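Local coordinates for protein hypothetical aldose 1-epimerase (Klebsiella pneumoniae subsp. pneumoniae MGH 78578, PDB 3TY1) that is of unknown function but probably binds carbohydrate, having the supersandwich fold of the aldose 1-epimerase (galactose mutarotase) superfamily, at residues A[294-299]-A[317-322]; A[259-264]-A[298-303]; A[3-8]-A[149-154]; A[160-165]-A[178-183]; A[126-131]-A[324-329]. One frame throughout, in Å; residues are numbered along the deposited sequence.

Interaction 1 (A[294-299]-A[317-322]). With SO4 (sulfate ion), chain K.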
# COMPACT_ATOMS: atom_id res chain seq x y z
N GLN A 294 12.08 -13.33 29.76
CA GLN A 294 11.86 -12.52 28.59
C GLN A 294 10.57 -12.94 27.87
O GLN A 294 9.83 -12.09 27.40
CB GLN A 294 13.03 -12.72 27.60
CG GLN A 294 14.43 -12.40 28.20
CD GLN A 294 15.59 -12.75 27.26
OE1 GLN A 294 15.45 -13.52 26.31
NE2 GLN A 294 16.75 -12.17 27.53
N LEU A 295 10.34 -14.24 27.79
CA LEU A 295 9.22 -14.84 27.07
C LEU A 295 8.56 -15.84 28.05
O LEU A 295 8.81 -17.04 28.01
CB LEU A 295 9.70 -15.47 25.75
CG LEU A 295 10.34 -14.54 24.72
CD1 LEU A 295 11.00 -15.37 23.58
CD2 LEU A 295 9.31 -13.50 24.12
N PRO A 296 7.72 -15.33 28.96
CA PRO A 296 7.19 -16.21 30.01
C PRO A 296 6.18 -17.27 29.64
O PRO A 296 6.00 -18.20 30.44
CB PRO A 296 6.59 -15.23 31.05
CG PRO A 296 6.94 -13.89 30.58
CD PRO A 296 7.21 -13.96 29.13
N VAL A 297 5.53 -17.16 28.48
CA VAL A 297 4.49 -18.08 28.06
C VAL A 297 4.82 -18.75 26.75
O VAL A 297 5.76 -18.33 26.06
CB VAL A 297 3.09 -17.40 28.00
CG1 VAL A 297 2.71 -16.91 29.44
CG2 VAL A 297 3.02 -16.28 26.96
N LEU A 298 4.09 -19.82 26.46
CA LEU A 298 4.32 -20.62 25.26
C LEU A 298 3.00 -21.01 24.62
O LEU A 298 2.07 -21.44 25.31
CB LEU A 298 5.14 -21.86 25.62
CG LEU A 298 5.54 -22.84 24.52
CD1 LEU A 298 6.45 -22.16 23.54
CD2 LEU A 298 6.28 -24.02 25.18
N THR A 299 2.91 -20.87 23.31
CA THR A 299 1.74 -21.30 22.54
C THR A 299 2.16 -22.43 21.62
O THR A 299 3.23 -22.35 20.97
CB THR A 299 1.16 -20.12 21.70
OG1 THR A 299 0.74 -19.09 22.58
CG2 THR A 299 -0.01 -20.57 20.79
N PRO A 317 7.05 -19.13 21.61
CA PRO A 317 7.31 -18.50 22.89
C PRO A 317 6.98 -17.02 22.79
O PRO A 317 7.20 -16.40 21.75
CB PRO A 317 8.80 -18.74 23.14
CG PRO A 317 9.35 -19.23 21.88
CD PRO A 317 8.26 -19.69 21.00
N GLY A 318 6.39 -16.48 23.85
CA GLY A 318 5.98 -15.12 23.82
C GLY A 318 5.82 -14.47 25.16
O GLY A 318 5.92 -15.13 26.21
N THR A 319 5.60 -13.15 25.11
CA THR A 319 5.15 -12.40 26.29
C THR A 319 3.63 -12.57 26.45
O THR A 319 3.08 -12.40 27.55
CB THR A 319 5.50 -10.89 26.22
OG1 THR A 319 4.87 -10.31 25.08
CG2 THR A 319 7.01 -10.67 26.16
N SER A 320 2.96 -12.91 25.35
CA SER A 320 1.51 -13.06 25.28
C SER A 320 1.11 -14.36 24.60
O SER A 320 1.89 -15.00 23.87
CB SER A 320 0.87 -11.89 24.50
OG SER A 320 0.45 -10.83 25.32
N TYR A 321 -0.13 -14.75 24.89
CA TYR A 321 -0.82 -15.76 24.12
C TYR A 321 -1.43 -15.03 22.93
O TYR A 321 -1.37 -13.80 22.83
CB TYR A 321 -1.89 -16.49 24.96
CG TYR A 321 -1.30 -17.29 26.09
CD1 TYR A 321 -0.41 -18.35 25.84
CD2 TYR A 321 -1.62 -17.01 27.41
CE1 TYR A 321 0.13 -19.12 26.92
CE2 TYR A 321 -1.08 -17.74 28.46
CZ TYR A 321 -0.21 -18.79 28.22
OH TYR A 321 0.33 -19.51 29.29
N ALA A 322 -2.02 -15.80 22.01
CA ALA A 322 -2.49 -15.27 20.75
C ALA A 322 -3.89 -14.64 20.78
O ALA A 322 -4.43 -14.27 19.71
CB ALA A 322 -2.41 -16.39 19.65
S SO4 K . 17.16 -10.37 30.93
O1 SO4 K . 16.08 -11.26 31.42
O2 SO4 K . 17.17 -9.14 31.75
O3 SO4 K . 18.47 -11.05 31.06
O4 SO4 K . 16.94 -9.96 29.52
O HOH W 1 -2.01 -18.65 22.20
O HOH W 2 2.88 -17.64 23.14
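V297 rests its branched side chain on the ring of Y321. CG2 of V297 lies over one face, 4.2 Å from the Y321 ring centroid and 15° off the normal, a CH-pi contact, and V297 CB comes to 3.6 Å from Y321 CZ. With V297 CG1 anti to the carbonyl carbon (chi1 -62°), that methyl meets the phenol end while CG2 takes the crowded position above the ring; a beta-branched residue can cover both. At the ring edge, in its plane, L298 O stands 3.4 Å from Y321 CE1, and T299 OG1 lies beside Y321 CD1.

Two backbone bonds join the chains. V297 N gives to G318 O at 3.1 Å, nearly along the C=O axis, whereas G318 N reaches V297 O at 3.0 Å from above the carbonyl plane. They close the open end of the hairpin of strands 297-304 and 311-318. P317 suits the next, non-hydrogen-bonded pair, which asks no N-H of it, and its CD packs 4.0 Å from L298 CD1. A CB on G318 would run into S320 O, so glycine suits the place; L295 CD2 lies against its backbone.

T299 OG1 binds two waters: one, 2.6 Å from OG1, donates to S320 O, and the other accepts from A322 N. Farther out, Y321 OH is bonded to I263 O, and E328 OE1 holds both S320 OG and Y321 N.

Interaction 2 (A[259-264]-A[298-303])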
# COMPACT_ATOMS: atom_id res chain seq x y z
N MSE A 259 -5.67 -26.72 16.22
CA MSE A 259 -5.94 -26.73 17.68
C MSE A 259 -4.75 -26.02 18.32
O MSE A 259 -3.59 -26.31 17.98
CB MSE A 259 -6.17 -28.14 18.22
CG MSE A 259 -7.45 -28.73 17.76
SE MSE A 259 -7.77 -30.46 18.53
CE MSE A 259 -9.49 -30.78 17.68
N VAL A 260 -5.05 -25.04 19.15
CA VAL A 260 -4.02 -24.27 19.81
C VAL A 260 -4.11 -24.52 21.31
O VAL A 260 -5.22 -24.71 21.80
CB VAL A 260 -4.19 -22.78 19.50
CG1 VAL A 260 -3.19 -21.96 20.30
CG2 VAL A 260 -3.98 -22.57 17.99
N PHE A 261 -2.95 -24.56 21.98
CA PHE A 261 -2.86 -24.79 23.42
C PHE A 261 -1.97 -23.74 24.04
O PHE A 261 -0.90 -23.34 23.47
CB PHE A 261 -2.35 -26.20 23.72
CG PHE A 261 -3.24 -27.28 23.14
CD1 PHE A 261 -4.37 -27.71 23.83
CD2 PHE A 261 -2.99 -27.80 21.88
CE1 PHE A 261 -5.22 -28.67 23.28
CE2 PHE A 261 -3.84 -28.76 21.32
CZ PHE A 261 -4.94 -29.20 22.04
N ASN A 262 -2.43 -23.26 25.19
CA ASN A 262 -1.71 -22.28 25.97
C ASN A 262 -0.95 -22.95 27.08
O ASN A 262 -1.57 -23.61 27.91
CB ASN A 262 -2.68 -21.28 26.53
CG ASN A 262 -3.38 -20.47 25.46
OD1 ASN A 262 -2.76 -20.06 24.47
ND2 ASN A 262 -4.67 -20.20 25.68
N ILE A 263 0.36 -22.73 27.12
CA ILE A 263 1.27 -23.41 28.03
C ILE A 263 1.98 -22.45 28.99
O ILE A 263 2.32 -21.33 28.62
CB ILE A 263 2.37 -24.18 27.24
CG1 ILE A 263 1.74 -25.38 26.51
CG2 ILE A 263 3.55 -24.62 28.20
CD1 ILE A 263 2.54 -25.96 25.33
N GLN A 264 2.12 -22.91 30.24
CA GLN A 264 2.96 -22.24 31.23
C GLN A 264 4.19 -23.12 31.38
O GLN A 264 4.15 -24.20 32.01
CB GLN A 264 2.23 -21.98 32.55
CG GLN A 264 2.03 -20.49 32.82
CD GLN A 264 3.36 -19.72 32.92
OE1 GLN A 264 4.40 -20.28 33.30
NE2 GLN A 264 3.32 -18.43 32.58
N LEU A 298 4.09 -19.82 26.46
CA LEU A 298 4.32 -20.62 25.26
C LEU A 298 3.00 -21.01 24.62
O LEU A 298 2.07 -21.44 25.31
CB LEU A 298 5.14 -21.86 25.62
CG LEU A 298 5.54 -22.84 24.52
CD1 LEU A 298 6.45 -22.16 23.54
CD2 LEU A 298 6.28 -24.02 25.18
N THR A 299 2.91 -20.87 23.31
CA THR A 299 1.74 -21.30 22.54
C THR A 299 2.16 -22.43 21.62
O THR A 299 3.23 -22.35 20.97
CB THR A 299 1.16 -20.12 21.70
OG1 THR A 299 0.74 -19.09 22.58
CG2 THR A 299 -0.01 -20.57 20.79
N LEU A 300 1.32 -23.45 21.56
CA LEU A 300 1.51 -24.60 20.68
C LEU A 300 0.38 -24.52 19.66
O LEU A 300 -0.80 -24.59 20.02
CB LEU A 300 1.39 -25.89 21.50
CG LEU A 300 1.45 -27.23 20.74
CD1 LEU A 300 2.76 -27.40 19.93
CD2 LEU A 300 1.23 -28.41 21.69
N TRP A 301 0.73 -24.36 18.38
CA TRP A 301 -0.22 -24.24 17.29
C TRP A 301 -0.10 -25.55 16.52
O TRP A 301 0.95 -25.83 15.98
CB TRP A 301 0.16 -23.01 16.41
CG TRP A 301 -0.59 -22.86 15.15
CD1 TRP A 301 -1.94 -22.95 14.97
CD2 TRP A 301 -0.04 -22.56 13.85
NE1 TRP A 301 -2.26 -22.74 13.65
CE2 TRP A 301 -1.12 -22.47 12.95
CE3 TRP A 301 1.27 -22.32 13.38
CZ2 TRP A 301 -0.93 -22.22 11.58
CZ3 TRP A 301 1.45 -22.02 12.03
CH2 TRP A 301 0.34 -21.98 11.14
N LYS A 302 -1.15 -26.38 16.55
CA LYS A 302 -1.16 -27.67 15.87
C LYS A 302 -2.06 -27.51 14.66
O LYS A 302 -3.27 -27.62 14.76
CB LYS A 302 -1.67 -28.79 16.77
CG LYS A 302 -0.91 -28.88 18.08
CD LYS A 302 -1.39 -30.08 18.95
CE LYS A 302 -0.73 -31.38 18.57
NZ LYS A 302 -0.93 -32.44 19.64
N ASN A 303 -1.45 -27.25 13.51
CA ASN A 303 -2.20 -26.98 12.28
C ASN A 303 -2.00 -28.18 11.36
O ASN A 303 -1.39 -28.06 10.29
CB ASN A 303 -1.73 -25.65 11.67
CG ASN A 303 -2.73 -25.06 10.67
OD1 ASN A 303 -3.48 -24.17 11.01
ND2 ASN A 303 -2.76 -25.59 9.44
O HOH W 1 -2.01 -18.65 22.20
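L298 begins the pairing with I263, the two side chains lying side by side and pointing the same way, CB to CB 4.0 Å. The L298 carbonyl takes the I263 N-H at 2.8 Å (L298 O to I263 N), nearly along its C=O axis. On the other face T299 has OG1 anti to its carbonyl carbon (chi1 -62°), so CG2 stands anti to the backbone N and comes 3.5 Å from V260 CG1; its hydroxyl shares a water with N262 OD1, the water donating to the amide oxygen. L300 and F261 exchange two backbone bonds, and L300 CB touches I263 CD1. W301 offers the edge of its indole to V260, CD1 to CG2 3.7 Å, while NE1 bonds to E258 OE1. K302 closes the run: its N gives to M259 O at 2.8 Å, its chain bends at chi3 (84°), and CD meets the edge of the F261 ring, 3.7 Å from CE2. The long methylene chain lets lysine pass an aromatic edge before NZ reaches the carbonyls of W246 and T248. Paired backbone bonds thus serve M259, F261, I263, L298, L300 and K302; one face is largely apolar, the other carries the buried polar N262 and T299, bridged by water.

Interaction 3 (A[3-8]-A[149-154])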
# COMPACT_ATOMS: atom_id res chain seq x y z
N LYS A 3 34.83 -8.22 10.38
CA LYS A 3 34.55 -7.28 9.32
C LYS A 3 33.04 -7.13 9.23
O LYS A 3 32.32 -8.13 9.31
CB LYS A 3 35.14 -7.73 8.00
CG LYS A 3 34.79 -6.74 6.85
CD LYS A 3 35.92 -6.52 5.86
CE LYS A 3 35.61 -5.30 4.98
NZ LYS A 3 36.74 -4.93 4.10
N THR A 4 32.58 -5.89 9.08
CA THR A 4 31.17 -5.59 8.93
C THR A 4 30.90 -4.98 7.56
O THR A 4 31.61 -4.08 7.15
CB THR A 4 30.72 -4.62 10.05
OG1 THR A 4 30.91 -5.25 11.33
CG2 THR A 4 29.22 -4.26 9.92
N TRP A 5 29.87 -5.49 6.86
CA TRP A 5 29.35 -4.85 5.64
C TRP A 5 27.99 -4.25 5.93
O TRP A 5 27.13 -4.91 6.52
CB TRP A 5 29.21 -5.86 4.51
CG TRP A 5 30.48 -6.43 4.02
CD1 TRP A 5 31.18 -6.02 2.93
CD2 TRP A 5 31.23 -7.51 4.60
NE1 TRP A 5 32.31 -6.77 2.78
CE2 TRP A 5 32.37 -7.71 3.78
CE3 TRP A 5 31.05 -8.34 5.71
CZ2 TRP A 5 33.33 -8.68 4.05
CZ3 TRP A 5 31.98 -9.29 5.97
CH2 TRP A 5 33.12 -9.46 5.15
N VAL A 6 27.76 -3.01 5.49
CA VAL A 6 26.50 -2.32 5.73
C VAL A 6 25.72 -2.45 4.43
O VAL A 6 26.04 -1.83 3.43
CB VAL A 6 26.68 -0.82 6.13
CG1 VAL A 6 25.28 -0.16 6.28
CG2 VAL A 6 27.52 -0.68 7.43
N LEU A 7 24.70 -3.28 4.44
CA LEU A 7 23.92 -3.56 3.24
C LEU A 7 22.84 -2.51 3.01
O LEU A 7 22.44 -2.30 1.87
CB LEU A 7 23.24 -4.93 3.34
CG LEU A 7 24.01 -6.19 2.97
CD1 LEU A 7 25.38 -6.19 3.50
CD2 LEU A 7 23.22 -7.45 3.34
N THR A 8 22.30 -1.97 4.10
CA THR A 8 21.19 -1.02 4.07
C THR A 8 21.36 -0.04 5.21
O THR A 8 21.69 -0.41 6.33
CB THR A 8 19.84 -1.72 4.23
OG1 THR A 8 19.70 -2.74 3.22
CG2 THR A 8 18.70 -0.76 4.11
N VAL A 149 25.98 -7.13 7.98
CA VAL A 149 26.49 -8.49 8.00
C VAL A 149 27.91 -8.42 8.58
O VAL A 149 28.75 -7.63 8.13
CB VAL A 149 26.53 -9.10 6.58
CG1 VAL A 149 27.26 -10.45 6.60
CG2 VAL A 149 25.12 -9.22 6.02
N GLU A 150 28.19 -9.28 9.54
CA GLU A 150 29.49 -9.30 10.22
C GLU A 150 30.04 -10.72 10.16
O GLU A 150 29.29 -11.69 10.35
CB GLU A 150 29.32 -8.83 11.67
CG GLU A 150 30.55 -8.97 12.60
CD GLU A 150 30.19 -8.77 14.09
OE1 GLU A 150 29.47 -7.80 14.41
OE2 GLU A 150 30.61 -9.62 14.92
N VAL A 151 31.33 -10.84 9.90
CA VAL A 151 32.02 -12.13 9.89
C VAL A 151 33.29 -11.97 10.70
O VAL A 151 34.09 -11.06 10.44
CB VAL A 151 32.35 -12.61 8.46
CG1 VAL A 151 33.05 -14.02 8.50
CG2 VAL A 151 31.04 -12.68 7.62
N ALA A 152 33.45 -12.80 11.72
CA ALA A 152 34.66 -12.80 12.54
C ALA A 152 35.89 -13.06 11.68
O ALA A 152 35.83 -13.81 10.70
CB ALA A 152 34.57 -13.86 13.65
N ASP A 153 36.99 -12.43 12.06
CA ASP A 153 38.23 -12.52 11.26
C ASP A 153 39.03 -13.80 11.44
O ASP A 153 40.04 -13.99 10.74
CB ASP A 153 39.12 -11.27 11.44
CG ASP A 153 39.69 -11.11 12.84
OD1 ASP A 153 39.73 -12.07 13.69
OD2 ASP A 153 40.14 -9.96 13.08
N SER A 154 38.63 -14.66 12.38
CA SER A 154 39.36 -15.92 12.60
C SER A 154 38.38 -17.01 13.01
O SER A 154 37.23 -16.71 13.32
CB SER A 154 40.48 -15.70 13.62
OG SER A 154 39.95 -15.49 14.92
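Four backbone hydrogen bonds satisfy the facing peptide groups of K3, W5, V149 and V151 between antiparallel strands. K3 N gives to V151 O at 2.9 Å from above the carbonyl plane, and V151 N returns a bond to K3 O nearly along the C=O axis. W5 N makes the shortest bond, 2.7 Å to V149 O; V149 N answers at W5 O, in the carbonyl plane. The indole of W5 turns its edge to V149 O, which lies in the ring plane 3.4 Å from W5 CE3, while K3 CG stands over one face, 3.6 Å above the plane. T4 and E150 form the intervening non-hydrogen-bonded pair, where T4 CA approaches V149 O at 3.3 Å and E150 CA approaches K3 O.

The E150 chain is extended, with CG anti to the backbone N (chi1 172°), and passes T4 OG1 at 3.9 Å from CB; its OE1 forms a salt bridge with R162. On the other face, W5 CZ3 meets V151 CG2 at 3.9 Å, and L7 CD2 reaches V149 CG2 at 3.7 Å. Branching at CB suits the valines to an extended backbone, and their apolarity to a buried face. Beyond W5, L7 and T8 both face V147, a classic beta bulge. Strand 2-9 lies between 14-15 and 146-152 in the large antiparallel sheet; strands 19-22, 33-39 and 49-55 cover the face of W5, L7, V149 and V151.

Interaction 4 (A[160-165]-A[178-183]). With SO4 (sulfate ion), chain I.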
# COMPACT_ATOMS: atom_id res chain seq x y z
N ARG A 160 27.19 -12.77 11.96
CA ARG A 160 26.08 -12.11 12.59
C ARG A 160 25.37 -11.25 11.56
O ARG A 160 26.02 -10.53 10.79
CB ARG A 160 26.54 -11.23 13.76
CG ARG A 160 27.29 -12.02 14.79
CD ARG A 160 27.55 -11.25 16.06
NE ARG A 160 28.30 -12.07 17.00
CZ ARG A 160 28.60 -11.74 18.26
NH1 ARG A 160 28.23 -10.57 18.76
NH2 ARG A 160 29.26 -12.59 19.03
N ILE A 161 24.06 -11.33 11.56
CA ILE A 161 23.25 -10.55 10.64
C ILE A 161 22.30 -9.73 11.49
O ILE A 161 21.43 -10.29 12.19
CB ILE A 161 22.54 -11.43 9.65
CG1 ILE A 161 23.55 -12.15 8.76
CG2 ILE A 161 21.56 -10.56 8.78
CD1 ILE A 161 22.92 -13.04 7.74
N ARG A 162 22.45 -8.41 11.42
CA ARG A 162 21.63 -7.48 12.20
C ARG A 162 20.70 -6.70 11.29
O ARG A 162 21.07 -6.34 10.19
CB ARG A 162 22.50 -6.45 12.96
CG ARG A 162 23.29 -7.02 14.09
CD ARG A 162 24.10 -5.96 14.85
NE ARG A 162 25.24 -5.53 14.08
CZ ARG A 162 26.40 -6.18 14.00
NH1 ARG A 162 26.63 -7.31 14.66
NH2 ARG A 162 27.36 -5.67 13.23
N GLY A 163 19.49 -6.44 11.79
CA GLY A 163 18.49 -5.65 11.08
C GLY A 163 17.63 -4.82 12.02
O GLY A 163 16.97 -5.39 12.88
N LEU A 164 17.65 -3.49 11.86
CA LEU A 164 16.86 -2.57 12.69
C LEU A 164 15.48 -2.40 12.06
O LEU A 164 15.37 -1.93 10.93
CB LEU A 164 17.52 -1.21 12.76
CG LEU A 164 16.90 -0.11 13.65
CD1 LEU A 164 16.82 -0.61 15.06
CD2 LEU A 164 17.71 1.23 13.53
N VAL A 165 14.44 -2.80 12.78
CA VAL A 165 13.04 -2.75 12.34
C VAL A 165 12.31 -1.75 13.24
O VAL A 165 12.23 -1.91 14.46
CB VAL A 165 12.42 -4.13 12.43
CG1 VAL A 165 10.98 -4.10 11.94
CG2 VAL A 165 13.23 -5.11 11.57
N LEU A 178 16.46 -4.01 17.26
CA LEU A 178 17.67 -4.39 16.56
C LEU A 178 17.68 -5.89 16.63
O LEU A 178 18.03 -6.47 17.66
CB LEU A 178 18.94 -3.77 17.16
CG LEU A 178 20.27 -4.07 16.43
CD1 LEU A 178 20.21 -3.67 14.95
CD2 LEU A 178 21.47 -3.38 17.14
N THR A 179 17.25 -6.52 15.53
CA THR A 179 17.25 -7.98 15.44
C THR A 179 18.67 -8.47 15.16
O THR A 179 19.46 -7.76 14.50
CB THR A 179 16.32 -8.53 14.35
OG1 THR A 179 16.84 -8.19 13.07
CG2 THR A 179 14.86 -8.03 14.48
N GLU A 180 19.01 -9.66 15.65
CA GLU A 180 20.33 -10.24 15.35
C GLU A 180 20.26 -11.76 15.33
O GLU A 180 19.76 -12.37 16.29
CB GLU A 180 21.43 -9.79 16.33
CG GLU A 180 22.83 -10.23 15.90
CD GLU A 180 23.97 -9.71 16.80
OE1 GLU A 180 24.15 -10.20 17.94
OE2 GLU A 180 24.71 -8.82 16.34
N LEU A 181 20.72 -12.33 14.23
CA LEU A 181 20.91 -13.77 14.09
C LEU A 181 22.41 -14.06 14.06
O LEU A 181 23.17 -13.35 13.40
CB LEU A 181 20.17 -14.28 12.87
CG LEU A 181 20.33 -15.75 12.50
CD1 LEU A 181 19.06 -16.25 11.77
CD2 LEU A 181 21.60 -15.97 11.65
N ARG A 182 22.82 -15.09 14.80
CA ARG A 182 24.23 -15.50 14.88
C ARG A 182 24.34 -16.95 14.46
O ARG A 182 23.55 -17.81 14.88
CB ARG A 182 24.75 -15.35 16.29
CG ARG A 182 24.55 -13.99 16.87
CD ARG A 182 25.32 -13.87 18.20
NE ARG A 182 24.99 -12.61 18.86
CZ ARG A 182 25.41 -12.25 20.06
NH1 ARG A 182 26.18 -13.05 20.78
NH2 ARG A 182 25.03 -11.07 20.54
N TYR A 183 25.31 -17.23 13.60
CA TYR A 183 25.49 -18.59 13.09
C TYR A 183 26.97 -18.88 12.92
O TYR A 183 27.68 -18.11 12.30
CB TYR A 183 24.75 -18.76 11.75
CG TYR A 183 24.99 -20.14 11.18
CD1 TYR A 183 24.53 -21.27 11.85
CD2 TYR A 183 25.67 -20.32 10.00
CE1 TYR A 183 24.78 -22.56 11.38
CE2 TYR A 183 25.94 -21.61 9.52
CZ TYR A 183 25.49 -22.73 10.22
OH TYR A 183 25.77 -24.00 9.72
S SO4 I . 29.04 -10.95 22.48
O1 SO4 I . 29.08 -12.41 22.40
O2 SO4 I . 29.48 -10.56 23.81
O3 SO4 I . 29.97 -10.39 21.52
O4 SO4 I . 27.69 -10.44 22.35
O HOH W 3 26.74 -8.40 17.74
O HOH W 4 18.49 -10.39 12.04
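The guanidinium groups of R160 and R182 lie flat on each other, planes 7° apart and centres 3.7 Å apart, with R160 NH1 over the centre of the R182 group. A sulfate, probably from the crystallisation liquor, and a water sit at the edge of R160, in its plane; R160 NH1 reaches sulfate O3 at 3.3 Å, while R182's bonds to it are weak. Both chains run extended from CG to NE, which brings the two groups level. E180 probably offsets the like charges: its OE1 takes R182 NE at 2.7 Å and also NH2, a side-on grip by two nitrogens. The other oxygen, OE2, accepts R162 NH1 at 3.0 Å, in the guanidinium plane and straight (168°); R162 bends at chi3 (-74°) to do so. Arginine is long enough to serve several acids, R162 also pairing with E150 and E148, R160 with E158.

On the other face G163 leaves space for T179 OG1, which joins T179 N at G163 O, 2.8 Å from OG1 and on a lone pair. This is a long beta hairpin (strands 159-169 and 173-183) in the large antiparallel sheet of the supersandwich, with a salt-bridge network along one face.

Interaction 5 (A[126-131]-A[324-329])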
# COMPACT_ATOMS: atom_id res chain seq x y z
N VAL A 126 -8.67 -7.42 16.57
CA VAL A 126 -9.82 -6.90 17.30
C VAL A 126 -9.90 -5.44 17.00
O VAL A 126 -8.86 -4.80 16.80
CB VAL A 126 -9.69 -7.05 18.86
CG1 VAL A 126 -8.45 -6.27 19.43
CG2 VAL A 126 -10.98 -6.62 19.61
N THR A 127 -11.12 -4.92 16.94
CA THR A 127 -11.36 -3.49 16.85
C THR A 127 -11.63 -3.00 18.27
O THR A 127 -12.58 -3.41 18.88
CB THR A 127 -12.53 -3.20 15.89
OG1 THR A 127 -12.25 -3.85 14.63
CG2 THR A 127 -12.78 -1.68 15.68
N ALA A 128 -10.76 -2.15 18.79
CA ALA A 128 -10.86 -1.60 20.16
C ALA A 128 -10.39 -0.18 20.01
O ALA A 128 -9.63 0.12 19.09
CB ALA A 128 -9.99 -2.35 21.12
N ASP A 129 -10.89 0.68 20.90
CA ASP A 129 -10.94 2.14 20.72
C ASP A 129 -11.85 2.20 19.50
O ASP A 129 -12.83 1.47 19.41
CB ASP A 129 -9.59 2.80 20.42
CG ASP A 129 -8.43 2.16 21.18
OD1 ASP A 129 -8.50 2.04 22.43
OD2 ASP A 129 -7.45 1.78 20.50
N GLY A 130 -11.48 3.02 18.53
CA GLY A 130 -12.13 2.92 17.24
C GLY A 130 -11.17 2.33 16.21
O GLY A 130 -11.38 2.53 15.02
N GLN A 131 -10.15 1.57 16.63
CA GLN A 131 -9.10 1.18 15.66
C GLN A 131 -8.96 -0.32 15.50
O GLN A 131 -9.23 -1.07 16.42
CB GLN A 131 -7.74 1.79 16.07
CG GLN A 131 -6.82 0.94 16.93
CD GLN A 131 -5.41 1.52 17.03
OE1 GLN A 131 -5.23 2.70 17.34
NE2 GLN A 131 -4.41 0.69 16.78
N PRO A 324 -6.58 -11.57 21.34
CA PRO A 324 -6.44 -10.17 20.97
C PRO A 324 -5.92 -9.30 22.11
O PRO A 324 -5.98 -9.69 23.27
CB PRO A 324 -7.86 -9.75 20.58
CG PRO A 324 -8.58 -10.99 20.29
CD PRO A 324 -7.97 -12.04 21.17
N VAL A 325 -5.40 -8.14 21.75
CA VAL A 325 -4.77 -7.22 22.69
C VAL A 325 -5.71 -6.80 23.84
O VAL A 325 -5.23 -6.54 24.95
CB VAL A 325 -4.18 -6.00 21.95
CG1 VAL A 325 -5.32 -5.13 21.34
CG2 VAL A 325 -3.27 -5.20 22.87
N THR A 326 -7.02 -6.79 23.59
CA THR A 326 -8.03 -6.55 24.62
C THR A 326 -7.97 -7.60 25.74
O THR A 326 -7.98 -7.26 26.90
CB THR A 326 -9.47 -6.51 24.01
OG1 THR A 326 -9.64 -7.62 23.12
CG2 THR A 326 -9.70 -5.22 23.24
N ILE A 327 -7.88 -8.88 25.38
CA ILE A 327 -7.79 -9.98 26.37
C ILE A 327 -6.44 -9.97 27.06
O ILE A 327 -6.36 -10.08 28.29
CB ILE A 327 -8.11 -11.34 25.72
CG1 ILE A 327 -9.63 -11.44 25.53
CG2 ILE A 327 -7.59 -12.50 26.56
CD1 ILE A 327 -10.07 -12.37 24.44
N GLU A 328 -5.37 -9.78 26.28
CA GLU A 328 -4.00 -9.74 26.84
C GLU A 328 -3.77 -8.58 27.81
O GLU A 328 -3.01 -8.74 28.78
CB GLU A 328 -2.95 -9.76 25.74
CG GLU A 328 -3.02 -11.03 24.91
CD GLU A 328 -2.71 -12.29 25.69
OE1 GLU A 328 -1.58 -12.40 26.22
OE2 GLU A 328 -3.61 -13.17 25.81
N ARG A 329 -4.44 -7.45 27.59
CA ARG A 329 -4.40 -6.34 28.57
C ARG A 329 -5.19 -6.70 29.83
O ARG A 329 -4.70 -6.52 30.96
CB ARG A 329 -5.02 -5.08 27.98
CG ARG A 329 -4.16 -4.35 26.97
CD ARG A 329 -5.04 -3.42 26.17
NE ARG A 329 -4.32 -2.71 25.14
CZ ARG A 329 -4.89 -1.90 24.24
NH1 ARG A 329 -6.21 -1.67 24.24
NH2 ARG A 329 -4.13 -1.32 23.33
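A short beta hairpin, strands 126-128 and 131-133 linked by a type II' turn from A128 to Q131, leans on the first turn of helix 325-330. The axes of the short strand and helix segments come within 9.7 Å, at 68°, and the contact is apolar, with no hydrogen bond across it. V126 carries most of it. Its CG1 occupies the crowded place between N and the carbonyl carbon (chi1 61°), where it lies 3.8 Å from V325 CG1, while V126 CB packs 3.7 Å from P324 CB, the side chains crossing at about a right angle. V126 CG2 and the end of T326 meet tip to tip, OG1 at 3.9 Å. A128 CB touches T326 CG2 at 3.6 Å; small alanine and a branched threonine suit so close an approach. P324 suits the N-cap, where a free N-H is not needed by the helix, and its O accepts from E328 N at 3.1 Å.

Y133 OH on the hairpin's second strand bonds to both D129 OD2 and R329 NH2, tying turn to helix. E328 bonds to S320 and Y321, just beyond strand 311-318, and V325 and E328 both touch Q207 of strand 204-214.

How the interactions relate
Interactions 3 and 4 lie in the large antiparallel sheet, about 11 Å apart between centres, where strands 146-152 and 159-169 are neighbours joined by E150 and R162. Interactions 1 and 2, about 10 Å apart, lie on the other side of the chain's centre from interaction 3 and belong to the mixed sheet, sharing strand 297-304, L298, T299 and a water. Interaction 5 touches interaction 1 through E328, which holds S320 and Y321. Along the chain 3 and then 4 close before 2 and 1 open, and 1 starts on the strand where 2 ends; interaction 5 encloses 4, 2 and 1 and crosses 3, bringing distant parts of the sequence together far from the chain's centre.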